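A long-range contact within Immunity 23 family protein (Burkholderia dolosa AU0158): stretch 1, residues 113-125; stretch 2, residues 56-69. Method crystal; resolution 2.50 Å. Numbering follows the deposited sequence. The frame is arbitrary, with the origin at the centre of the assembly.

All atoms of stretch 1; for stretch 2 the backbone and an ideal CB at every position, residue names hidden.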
# COMPACT_ATOMS: atom_id res chain seq x y z
N PHE A 113 5.94 12.38 -9.54
CA PHE A 113 5.02 11.51 -10.23
C PHE A 113 5.01 11.81 -11.71
O PHE A 113 5.20 12.95 -12.11
CB PHE A 113 3.61 11.66 -9.65
CG PHE A 113 3.49 11.36 -8.17
CD1 PHE A 113 3.33 10.05 -7.72
CD2 PHE A 113 3.49 12.38 -7.24
CE1 PHE A 113 3.21 9.76 -6.37
CE2 PHE A 113 3.36 12.12 -5.89
CZ PHE A 113 3.21 10.81 -5.45
N LEU A 114 4.80 10.78 -12.52
CA LEU A 114 4.62 10.92 -13.95
C LEU A 114 3.15 10.70 -14.32
O LEU A 114 2.56 9.66 -13.98
CB LEU A 114 5.48 9.90 -14.67
CG LEU A 114 5.70 10.11 -16.18
CD1 LEU A 114 6.39 11.43 -16.46
CD2 LEU A 114 6.51 8.96 -16.76
N VAL A 115 2.55 11.67 -15.02
CA VAL A 115 1.21 11.51 -15.61
C VAL A 115 1.29 11.82 -17.10
O VAL A 115 1.79 12.87 -17.51
CB VAL A 115 0.20 12.50 -14.97
CG1 VAL A 115 -1.15 12.44 -15.68
CG2 VAL A 115 0.03 12.24 -13.48
N GLU A 116 0.78 10.91 -17.93
CA GLU A 116 0.82 11.09 -19.37
C GLU A 116 -0.58 11.48 -19.88
O GLU A 116 -1.58 11.14 -19.25
CB GLU A 116 1.29 9.80 -20.06
CG GLU A 116 2.71 9.38 -19.72
CD GLU A 116 3.09 8.06 -20.39
OE1 GLU A 116 2.18 7.39 -20.93
OE2 GLU A 116 4.27 7.68 -20.41
N TYR A 117 -0.62 12.22 -20.99
CA TYR A 117 -1.86 12.49 -21.68
C TYR A 117 -1.60 12.54 -23.17
O TYR A 117 -0.85 13.39 -23.65
CB TYR A 117 -2.51 13.80 -21.23
CG TYR A 117 -3.82 14.09 -21.97
CD1 TYR A 117 -5.00 13.48 -21.57
CD2 TYR A 117 -3.86 14.95 -23.06
CE1 TYR A 117 -6.19 13.71 -22.24
CE2 TYR A 117 -5.05 15.20 -23.74
CZ TYR A 117 -6.21 14.58 -23.32
OH TYR A 117 -7.40 14.81 -23.95
N ASP A 118 -2.23 11.64 -23.90
CA ASP A 118 -2.10 11.60 -25.33
C ASP A 118 -0.60 11.57 -25.69
O ASP A 118 0.03 10.53 -25.52
CB ASP A 118 -2.89 12.79 -25.94
CG ASP A 118 -3.19 12.59 -27.41
OD1 ASP A 118 -3.06 13.56 -28.18
OD2 ASP A 118 -3.57 11.46 -27.78
N GLU A 119 -0.05 12.71 -26.12
CA GLU A 119 1.35 12.83 -26.57
C GLU A 119 2.24 13.71 -25.65
O GLU A 119 3.39 13.99 -25.98
CB GLU A 119 1.39 13.33 -28.03
CG GLU A 119 1.00 12.27 -29.05
CD GLU A 119 1.78 10.95 -28.94
OE1 GLU A 119 1.47 10.04 -29.74
OE2 GLU A 119 2.69 10.79 -28.09
N SER A 120 1.72 14.11 -24.50
CA SER A 120 2.49 14.93 -23.56
C SER A 120 2.65 14.16 -22.26
O SER A 120 2.19 13.02 -22.14
CB SER A 120 1.80 16.27 -23.26
OG SER A 120 1.46 16.99 -24.43
N ALA A 121 3.29 14.79 -21.29
CA ALA A 121 3.41 14.22 -19.95
C ALA A 121 3.74 15.29 -18.94
O ALA A 121 4.25 16.34 -19.29
CB ALA A 121 4.45 13.11 -19.92
N LYS A 122 3.44 15.01 -17.69
CA LYS A 122 3.73 15.92 -16.59
C LYS A 122 4.50 15.20 -15.49
O LYS A 122 4.10 14.13 -15.04
CB LYS A 122 2.44 16.45 -16.00
CG LYS A 122 1.86 17.60 -16.76
CD LYS A 122 0.58 18.07 -16.12
CE LYS A 122 0.06 19.26 -16.89
NZ LYS A 122 -1.25 19.76 -16.38
N LEU A 123 5.60 15.79 -15.06
CA LEU A 123 6.17 15.46 -13.77
C LEU A 123 5.49 16.35 -12.76
O LEU A 123 5.44 17.57 -12.94
CB LEU A 123 7.66 15.73 -13.72
CG LEU A 123 8.55 14.71 -14.40
CD1 LEU A 123 9.98 15.20 -14.29
CD2 LEU A 123 8.39 13.35 -13.74
N ILE A 124 4.97 15.74 -11.72
CA ILE A 124 4.29 16.46 -10.66
C ILE A 124 5.04 16.10 -9.38
O ILE A 124 5.11 14.94 -9.02
CB ILE A 124 2.80 16.03 -10.58
CG1 ILE A 124 2.15 16.20 -11.96
CG2 ILE A 124 2.06 16.81 -9.47
CD1 ILE A 124 0.64 16.07 -11.99
N TYR A 125 5.56 17.11 -8.71
CA TYR A 125 6.48 16.92 -7.61
C TYR A 125 6.13 17.84 -6.46
O TYR A 125 5.50 18.89 -6.64
CB TYR A 125 7.90 17.25 -8.07
CG TYR A 125 8.05 18.68 -8.56
CD1 TYR A 125 8.34 19.71 -7.66
CD2 TYR A 125 7.90 19.01 -9.91
CE1 TYR A 125 8.46 21.01 -8.09
CE2 TYR A 125 8.03 20.32 -10.34
CZ TYR A 125 8.29 21.32 -9.42
OH TYR A 125 8.43 22.63 -9.80
N UNK A 56 7.25 1.38 -12.86
CA UNK A 56 6.07 0.97 -13.63
C UNK A 56 6.04 1.65 -15.01
O UNK A 56 5.71 1.01 -16.01
CB UNK A 56 4.79 1.30 -12.85
N UNK A 57 6.42 2.92 -15.06
CA UNK A 57 6.38 3.67 -16.30
C UNK A 57 7.39 3.24 -17.37
O UNK A 57 7.32 3.72 -18.50
CB UNK A 57 6.60 5.15 -15.98
N UNK A 58 8.31 2.34 -17.05
CA UNK A 58 9.31 1.95 -18.03
C UNK A 58 8.77 0.97 -19.00
O UNK A 58 9.34 0.80 -20.09
CB UNK A 58 10.55 1.37 -17.35
N UNK A 59 7.70 0.27 -18.62
CA UNK A 59 7.05 -0.74 -19.50
C UNK A 59 5.51 -0.60 -19.63
O UNK A 59 4.89 -1.34 -20.39
CB UNK A 59 7.37 -2.14 -18.97
N UNK A 60 4.91 0.33 -18.90
CA UNK A 60 3.47 0.56 -18.97
C UNK A 60 3.17 2.03 -19.09
O UNK A 60 3.94 2.87 -18.63
CB UNK A 60 2.77 -0.02 -17.74
N UNK A 61 2.00 2.31 -19.67
CA UNK A 61 1.50 3.68 -19.78
C UNK A 61 0.99 4.13 -18.42
O UNK A 61 0.55 3.34 -17.60
CB UNK A 61 0.40 3.78 -20.84
N UNK A 62 1.09 5.42 -18.18
CA UNK A 62 0.61 6.00 -16.95
C UNK A 62 -0.30 7.18 -17.33
O UNK A 62 -0.16 8.30 -16.84
CB UNK A 62 1.77 6.44 -16.05
N UNK A 63 -1.22 6.88 -18.26
CA UNK A 63 -2.21 7.85 -18.72
C UNK A 63 -3.16 8.19 -17.59
O UNK A 63 -3.71 7.30 -16.94
CB UNK A 63 -2.98 7.31 -19.93
N UNK A 64 -3.37 9.48 -17.34
CA UNK A 64 -4.43 9.87 -16.43
C UNK A 64 -4.89 11.29 -16.73
O UNK A 64 -4.20 12.27 -16.44
CB UNK A 64 -3.96 9.75 -14.98
N UNK A 65 -6.08 11.37 -17.31
CA UNK A 65 -6.59 12.61 -17.89
C UNK A 65 -6.94 13.62 -16.82
O UNK A 65 -6.70 14.81 -16.97
CB UNK A 65 -7.82 12.33 -18.76
N UNK A 66 -7.50 13.13 -15.72
CA UNK A 66 -7.92 14.02 -14.66
C UNK A 66 -6.70 14.72 -14.08
O UNK A 66 -6.63 15.95 -14.06
CB UNK A 66 -8.68 13.26 -13.57
N UNK A 67 -5.73 13.91 -13.66
CA UNK A 67 -4.54 14.39 -12.96
C UNK A 67 -3.71 15.31 -13.83
O UNK A 67 -3.05 16.23 -13.32
CB UNK A 67 -3.68 13.21 -12.49
N UNK A 68 -3.72 15.04 -15.13
CA UNK A 68 -3.05 15.92 -16.09
C UNK A 68 -3.65 17.31 -16.06
O UNK A 68 -2.92 18.30 -16.01
CB UNK A 68 -3.14 15.34 -17.50
N UNK A 69 -4.98 17.39 -16.06
CA UNK A 69 -5.68 18.66 -16.28
C UNK A 69 -6.04 19.44 -15.02
O UNK A 69 -6.41 20.61 -15.12
CB UNK A 69 -6.97 18.39 -17.06

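Stretch 1 is a β-hairpin with a type II' turn from Y117 to S120. Stretch 2 passes along its 113-117 strand, then turns into a helix.

At position 56 the ideal CB meets nothing of stretch 1, so many residues would suit. It is H56. Position 57 points toward stretch 1, its ideal CB 3.9 Å from L114 CD2. A small or medium apolar residue fits. It is C57, whose CB packs on L114 CD2 at 3.9 Å.

Positions 58, 59 and 60 have no stretch 1 atom near their ideal CB, so the hairpin sets no preference. They are M58 (selenomethionine), R59 and N60. N60 ND2 bonds back to H56 O at 3.2 Å.

Position 61 lies sideways, with E116 OE1 4.0 Å from the ideal CB. A small polar residue would do. It is T61; its CB lies 4.0 Å from E116 OE1, and little of it is covered by stretch 1.

Position 62 sits beside L114 and the aliphatic part of E116. A compact apolar side chain suits. V62 places CG2 3.8 Å from E116 CG and 4.1 Å from L114 CD2. Its backbone holds the strand: E116 N donates to V62 O at 3.0 Å.

Position 63 is bridged to E116 by backbone, and its CB points away. The free N of D118 lies beyond, so a long acceptor could curl back to it. E63 does so: D118 N donates to E63 OE2 at 3.1 Å and weakly to E63 OE1 at 3.5 Å.

The N of position 64 donates to E116 O at 3.1 Å. The position directly precedes the helix, where Asp, Asn, Ser or Thr would suit. It is D64, which caps the helix: the N of position 67 donates to D64 OD1 at 2.9 Å.

Position 65 has Y117 CE1 4.1 Å from its ideal CB. A small residue is enough. A65 sets its CB at the edge of the Y117 ring. Position 66 points away, and polar residues suit; it is E66.

Position 67 looks on V115 CG2, with I124 CD1 farther off. A branched apolar residue fits. L67 puts CB 3.9 Å from V115 CG2.

Position 68 lies beside V115 and Y117, with S120, A121 and K122 within reach of a large side chain. An aromatic or long apolar residue suits. Of the residues in stretch 2, F68 has the most area covered by stretch 1. Y117 CB lies over one ring face, 3.6 Å from the F68 ring centroid; K122 CE lies over the opposite face, 3.8 Å from that centroid.

Position 69 has no stretch 1 atom near its ideal CB, but a long side chain could reach Y117. H69, poorly ordered, turns its ring edge to the Y117 face, centroids 4.8 Å apart.

Stretch 2, residues 56-69: HCMRNTVEDAELFH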
# COMPACT_ATOMS: atom_id res chain seq x y z
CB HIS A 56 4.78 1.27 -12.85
CG HIS A 56 3.60 0.48 -13.30
ND1 HIS A 56 2.57 1.04 -14.04
CD2 HIS A 56 3.27 -0.82 -13.12
CE1 HIS A 56 1.66 0.11 -14.29
NE2 HIS A 56 2.06 -1.03 -13.74
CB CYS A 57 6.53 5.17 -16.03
SG CYS A 57 8.17 5.69 -15.50
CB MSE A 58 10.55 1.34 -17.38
CG MSE A 58 11.20 2.31 -16.41
SE MSE A 58 11.82 3.97 -17.25
CE MSE A 58 13.19 3.28 -18.51
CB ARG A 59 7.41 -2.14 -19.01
CG ARG A 59 8.90 -2.41 -18.84
CD ARG A 59 9.19 -3.83 -18.37
NE ARG A 59 10.58 -4.22 -18.60
CZ ARG A 59 11.02 -5.09 -19.53
NH1 ARG A 59 12.32 -5.36 -19.62
NH2 ARG A 59 10.17 -5.69 -20.37
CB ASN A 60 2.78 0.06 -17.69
CG ASN A 60 3.04 -1.40 -17.43
OD1 ASN A 60 2.43 -2.28 -18.04
ND2 ASN A 60 3.96 -1.68 -16.51
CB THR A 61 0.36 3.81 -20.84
OG1 THR A 61 -0.80 3.05 -20.47
CG2 THR A 61 0.87 3.35 -22.22
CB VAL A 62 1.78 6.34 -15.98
CG1 VAL A 62 2.46 5.05 -15.54
CG2 VAL A 62 2.82 7.27 -16.62
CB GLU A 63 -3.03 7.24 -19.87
CG GLU A 63 -2.42 7.39 -21.25
CD GLU A 63 -2.88 8.65 -21.96
OE1 GLU A 63 -3.24 9.61 -21.24
OE2 GLU A 63 -2.89 8.69 -23.22
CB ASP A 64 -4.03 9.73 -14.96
CG ASP A 64 -5.19 9.96 -14.03
OD1 ASP A 64 -5.80 11.04 -14.13
OD2 ASP A 64 -5.49 9.07 -13.22
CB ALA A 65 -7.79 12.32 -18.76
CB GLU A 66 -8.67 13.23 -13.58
CG GLU A 66 -9.47 14.09 -12.61
CD GLU A 66 -9.30 13.68 -11.15
OE1 GLU A 66 -8.62 12.67 -10.85
OE2 GLU A 66 -9.83 14.41 -10.28
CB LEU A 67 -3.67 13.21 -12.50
CG LEU A 67 -4.29 12.29 -11.45
CD1 LEU A 67 -3.48 11.01 -11.31
CD2 LEU A 67 -4.43 13.02 -10.12
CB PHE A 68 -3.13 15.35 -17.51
CG PHE A 68 -2.11 15.95 -18.43
CD1 PHE A 68 -2.33 17.19 -19.00
CD2 PHE A 68 -0.92 15.29 -18.69
CE1 PHE A 68 -1.39 17.77 -19.83
CE2 PHE A 68 0.03 15.86 -19.52
CZ PHE A 68 -0.21 17.11 -20.09
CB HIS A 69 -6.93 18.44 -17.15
CG HIS A 69 -6.60 18.17 -18.58
ND1 HIS A 69 -6.77 16.93 -19.17
CD2 HIS A 69 -6.06 18.97 -19.53
CE1 HIS A 69 -6.36 16.99 -20.43
NE2 HIS A 69 -5.93 18.21 -20.67
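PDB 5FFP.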